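Local coordinates for protein peptidoglycan glycosyltransferase (Eggerthella lenta, PDB 4MNR) that belongs to the penicillin-binding proteins, pairing a dimerisation domain with a transpeptidase-type domain of the beta-lactamase clan, at residues E214-N222 / S290-A298. Residues are numbered along the deposited sequence; the frame is centred on the assembly and turned at random.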
ATOM      1  N   GLU A 214      19.775  15.081 -19.520  1.00 16.45           N
ATOM      2  CA  GLU A 214      18.844  16.189 -19.570  1.00 17.65           C
ATOM      3  C   GLU A 214      17.567  15.772 -20.288  1.00 19.12           C
ATOM      4  O   GLU A 214      17.594  15.273 -21.417  1.00 17.58           O
ATOM      5  CB  GLU A 214      19.472  17.421 -20.228  1.00 20.90           C
ATOM      6  CG  GLU A 214      18.513  18.594 -20.361  1.00 25.59           C
ATOM      7  CD  GLU A 214      17.731  18.540 -21.649  1.00 38.19           C
ATOM      8  OE1 GLU A 214      18.341  18.182 -22.682  1.00 45.57           O
ATOM      9  OE2 GLU A 214      16.514  18.832 -21.622  1.00 39.75           O
ATOM     10  N   ILE A 215      16.442  15.957 -19.605  1.00 15.69           N
ATOM     11  CA  ILE A 215      15.138  15.780 -20.225  1.00 14.57           C
ATOM     12  C   ILE A 215      14.319  17.000 -19.841  1.00 17.29           C
ATOM     13  O   ILE A 215      14.215  17.333 -18.664  1.00 17.20           O
ATOM     14  CB  ILE A 215      14.418  14.497 -19.735  1.00 16.23           C
ATOM     15  CG1 ILE A 215      15.234  13.241 -20.081  1.00 17.54           C
ATOM     16  CG2 ILE A 215      13.014  14.426 -20.335  1.00 16.25           C
ATOM     17  CD1 ILE A 215      14.641  11.916 -19.527  1.00 16.53           C
ATOM     18  N   GLY A 216      13.775  17.693 -20.833  1.00 19.07           N
ATOM     19  CA  GLY A 216      12.986  18.890 -20.581  1.00 20.06           C
ATOM     20  C   GLY A 216      13.711  19.989 -19.812  1.00 22.21           C
ATOM     21  O   GLY A 216      13.132  20.618 -18.921  1.00 24.53           O
ATOM     22  N   ASN A 217      14.984  20.199 -20.132  1.00 21.42           N
ATOM     23  CA  ASN A 217      15.754  21.317 -19.572  1.00 21.99           C
ATOM     24  C   ASN A 217      16.116  21.222 -18.089  1.00 21.02           C
ATOM     25  O   ASN A 217      16.546  22.204 -17.488  1.00 23.38           O
ATOM     26  CB  ASN A 217      15.057  22.645 -19.879  1.00 25.79           C
ATOM     27  CG  ASN A 217      14.612  22.726 -21.319  1.00 30.73           C
ATOM     28  OD1 ASN A 217      15.404  22.482 -22.231  1.00 31.95           O
ATOM     29  ND2 ASN A 217      13.334  23.029 -21.533  1.00 28.88           N
ATOM     30  N   ALA A 218      15.940  20.040 -17.501  1.00 16.36           N
ATOM     31  CA  ALA A 218      16.535  19.765 -16.209  1.00 17.36           C
ATOM     32  C   ALA A 218      16.966  18.293 -16.223  1.00 20.50           C
ATOM     33  O   ALA A 218      16.828  17.623 -17.232  1.00 21.87           O
ATOM     34  CB  ALA A 218      15.552  20.042 -15.085  1.00 21.60           C
ATOM     35  N   THR A 219      17.469  17.804 -15.100  1.00 19.19           N
ATOM     36  CA  THR A 219      18.159  16.513 -15.052  1.00 18.40           C
ATOM     37  C   THR A 219      17.292  15.356 -14.530  1.00 16.79           C
ATOM     38  O   THR A 219      16.517  15.519 -13.591  1.00 17.29           O
ATOM     39  CB  THR A 219      19.411  16.650 -14.161  1.00 20.00           C
ATOM     40  OG1 THR A 219      20.282  17.639 -14.727  1.00 27.74           O
ATOM     41  CG2 THR A 219      20.153  15.345 -14.052  1.00 24.66           C
ATOM     42  N   VAL A 220      17.421  14.189 -15.158  1.00 12.87           N
ATOM     43  CA  VAL A 220      16.913  12.944 -14.593  1.00 12.03           C
ATOM     44  C   VAL A 220      18.158  12.111 -14.319  1.00 14.96           C
ATOM     45  O   VAL A 220      19.055  12.037 -15.162  1.00 14.70           O
ATOM     46  CB  VAL A 220      15.994  12.187 -15.577  1.00 13.59           C
ATOM     47  CG1 VAL A 220      15.546  10.850 -14.985  1.00 14.52           C
ATOM     48  CG2 VAL A 220      14.796  13.039 -15.939  1.00 14.63           C
ATOM     49  N   SER A 221      18.231  11.503 -13.141  0.61 15.36           N
ATOM     50  CA  SER A 221      19.436  10.761 -12.768  0.61 16.22           C
ATOM     51  C   SER A 221      19.097   9.390 -12.212  0.61 15.93           C
ATOM     52  O   SER A 221      18.106   9.229 -11.496  0.61 14.47           O
ATOM     53  CB  SER A 221      20.261  11.534 -11.730  0.61 18.21           C
ATOM     54  OG  SER A 221      20.733  12.774 -12.229  0.61 19.14           O
ATOM     55  N   ASN A 222      19.922   8.402 -12.548  1.00 14.35           N
ATOM     56  CA  ASN A 222      19.827   7.094 -11.921  1.00 15.46           C
ATOM     57  C   ASN A 222      20.216   7.234 -10.468  1.00 16.23           C
ATOM     58  O   ASN A 222      20.905   8.193 -10.088  1.00 16.86           O
ATOM     59  CB  ASN A 222      20.773   6.098 -12.594  1.00 14.57           C
ATOM     60  CG  ASN A 222      20.181   5.483 -13.855  1.00 14.39           C
ATOM     61  OD1 ASN A 222      18.978   5.542 -14.079  1.00 16.44           O
ATOM     62  ND2 ASN A 222      21.030   4.892 -14.682  1.00 12.76           N
ATOM     63  N   SER A 290       5.572  19.902 -19.423  1.00 18.19           N
ATOM     64  CA  SER A 290       6.903  19.676 -18.862  1.00 18.48           C
ATOM     65  C   SER A 290       7.366  18.242 -19.056  1.00 15.96           C
ATOM     66  O   SER A 290       6.999  17.367 -18.266  1.00 14.80           O
ATOM     67  CB  SER A 290       6.916  20.004 -17.364  1.00 18.00           C
ATOM     68  OG  SER A 290       8.191  19.735 -16.794  1.00 19.64           O
ATOM     69  N   PRO A 291       8.183  17.995 -20.098  1.00 15.31           N
ATOM     70  CA  PRO A 291       8.797  16.679 -20.317  1.00 16.50           C
ATOM     71  C   PRO A 291       9.576  16.209 -19.102  1.00 12.94           C
ATOM     72  O   PRO A 291       9.642  15.013 -18.841  1.00 14.38           O
ATOM     73  CB  PRO A 291       9.763  16.934 -21.480  1.00 16.37           C
ATOM     74  CG  PRO A 291       9.122  18.036 -22.239  1.00 18.72           C
ATOM     75  CD  PRO A 291       8.449  18.917 -21.216  1.00 17.75           C
ATOM     76  N   TRP A 292      10.174  17.146 -18.377  1.00 13.46           N
ATOM     77  CA  TRP A 292      10.919  16.806 -17.175  1.00 11.86           C
ATOM     78  C   TRP A 292       9.984  16.228 -16.102  1.00 11.08           C
ATOM     79  O   TRP A 292      10.291  15.205 -15.485  1.00 10.71           O
ATOM     80  CB  TRP A 292      11.643  18.052 -16.659  1.00 13.00           C
ATOM     81  CG  TRP A 292      12.417  17.832 -15.408  1.00 11.66           C
ATOM     82  CD1 TRP A 292      13.613  17.199 -15.286  1.00 12.16           C
ATOM     83  CD2 TRP A 292      12.056  18.274 -14.095  1.00 14.39           C
ATOM     84  NE1 TRP A 292      14.024  17.212 -13.971  1.00 14.35           N
ATOM     85  CE2 TRP A 292      13.082  17.872 -13.224  1.00 15.59           C
ATOM     86  CE3 TRP A 292      10.962  18.976 -13.574  1.00 17.68           C
ATOM     87  CZ2 TRP A 292      13.048  18.139 -11.858  1.00 20.94           C
ATOM     88  CZ3 TRP A 292      10.928  19.240 -12.221  1.00 19.85           C
ATOM     89  CH2 TRP A 292      11.962  18.822 -11.377  1.00 19.60           C
ATOM     90  N   GLU A 293       8.841  16.878 -15.879  1.00 11.38           N
ATOM     91  CA  GLU A 293       7.860  16.363 -14.932  1.00 12.11           C
ATOM     92  C   GLU A 293       7.322  15.004 -15.389  1.00 12.17           C
ATOM     93  O   GLU A 293       7.100  14.102 -14.576  1.00 11.89           O
ATOM     94  CB  GLU A 293       6.706  17.359 -14.717  1.00 12.78           C
ATOM     95  CG  GLU A 293       5.785  16.944 -13.563  1.00 13.38           C
ATOM     96  CD  GLU A 293       4.598  17.891 -13.346  1.00 18.18           C
ATOM     97  OE1 GLU A 293       4.630  19.038 -13.855  1.00 21.60           O
ATOM     98  OE2 GLU A 293       3.629  17.482 -12.655  1.00 17.84           O
ATOM     99  N   LEU A 294       7.112  14.868 -16.698  1.00 10.83           N
ATOM    100  CA  LEU A 294       6.598  13.616 -17.264  1.00 10.53           C
ATOM    101  C   LEU A 294       7.589  12.473 -17.065  1.00  9.99           C
ATOM    102  O   LEU A 294       7.225  11.365 -16.646  1.00  9.57           O
ATOM    103  CB  LEU A 294       6.296  13.814 -18.755  1.00 11.00           C
ATOM    104  CG  LEU A 294       5.974  12.547 -19.564  1.00 11.88           C
ATOM    105  CD1 LEU A 294       4.773  11.794 -18.993  1.00 12.25           C
ATOM    106  CD2 LEU A 294       5.707  12.922 -21.017  1.00 14.96           C
ATOM    107  N   ALA A 295       8.852  12.754 -17.347  1.00 10.47           N
ATOM    108  CA  ALA A 295       9.902  11.754 -17.200  1.00  9.68           C
ATOM    109  C   ALA A 295      10.009  11.278 -15.753  1.00  9.25           C
ATOM    110  O   ALA A 295      10.059  10.078 -15.489  1.00 10.41           O
ATOM    111  CB  ALA A 295      11.235  12.327 -17.667  1.00 12.42           C
ATOM    112  N   TRP A 296      10.030  12.218 -14.813  1.00 10.54           N
ATOM    113  CA  TRP A 296      10.097  11.834 -13.406  1.00  9.13           C
ATOM    114  C   TRP A 296       8.840  11.113 -12.915  1.00  8.77           C
ATOM    115  O   TRP A 296       8.925  10.195 -12.101  1.00 10.40           O
ATOM    116  CB  TRP A 296      10.390  13.057 -12.534  1.00  9.78           C
ATOM    117  CG  TRP A 296      11.868  13.327 -12.382  1.00 11.91           C
ATOM    118  CD1 TRP A 296      12.552  14.437 -12.782  1.00 12.14           C
ATOM    119  CD2 TRP A 296      12.833  12.460 -11.778  1.00 11.62           C
ATOM    120  NE1 TRP A 296      13.884  14.322 -12.454  1.00 13.44           N
ATOM    121  CE2 TRP A 296      14.082  13.112 -11.843  1.00 13.83           C
ATOM    122  CE3 TRP A 296      12.764  11.192 -11.197  1.00 12.08           C
ATOM    123  CZ2 TRP A 296      15.248  12.538 -11.341  1.00 16.11           C
ATOM    124  CZ3 TRP A 296      13.928  10.620 -10.700  1.00 13.86           C
ATOM    125  CH2 TRP A 296      15.150  11.297 -10.779  1.00 14.81           C
ATOM    126  N   ALA A 297       7.675  11.518 -13.402  1.00  9.00           N
ATOM    127  CA  ALA A 297       6.444  10.827 -13.009  1.00  8.80           C
ATOM    128  C   ALA A 297       6.497   9.366 -13.437  1.00  9.43           C
ATOM    129  O   ALA A 297       6.049   8.473 -12.706  1.00  9.35           O
ATOM    130  CB  ALA A 297       5.216  11.513 -13.615  1.00  9.89           C
ATOM    131  N   ALA A 298       7.049   9.117 -14.622  1.00 11.33           N
ATOM    132  CA  ALA A 298       7.161   7.739 -15.112  1.00 12.73           C
ATOM    133  C   ALA A 298       8.058   6.916 -14.206  1.00 11.82           C
ATOM    134  O   ALA A 298       7.910   5.691 -14.109  1.00 10.35           O
ATOM    135  CB  ALA A 298       7.679   7.712 -16.547  1.00 13.38           C
TER
HETATM  136  O   HOH W   1      10.407  20.334 -18.765  1.00 17.21           O
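Trp292 and Trp296, one helical turn apart, both aim their indole N-H at a single backbone acceptor, Thr219 O. The bond from Trp292 NE1 to Thr219 O is 3.0 Å long, with the oxygen almost in the indole plane, but the donor stands 55° above the carbonyl plane. From Trp296 NE1 to Thr219 O the distance is 3.1 Å; this donor is tilted only slightly from the carbonyl plane. Two bonds of unlike direction thus grip one oxygen and fix how both indoles are turned.

The rings themselves meet edge to face: Trp296 CD1 lies over one face of Trp292, near its rim, while Ala218 CB lies over the opposite face, 3.5 Å from the centroid of the five-membered ring, a CH-pi contact. Trp292 CG stands anti to its backbone N (chi1 179°), which carries the indole alongside the hairpin. On Trp296, Val220 CG2 sits over the five-membered ring and CG1 over the benzene side, 4.0 Å from Trp296 CZ2.

Strands 212-215 and 218-221 form a two-stranded beta-hairpin closed by a type I' turn, Ile215 to Ala218, and strand 218-221 runs nearly parallel to helix 291-298 (14°) within the transpeptidase family region. Between hairpin and helix, Ile215 CG2 reaches Ala295 CB at 3.8 Å; Val250 of helix 242-263 also touches Ile215. At the turn, Gly216 CA packs on Pro291 CB at 3.9 Å. A water donates to Gly216 O (2.7 Å) and accepts from Trp292 N, joining the turn to the helix start, where Ser290 OG caps Glu293 N.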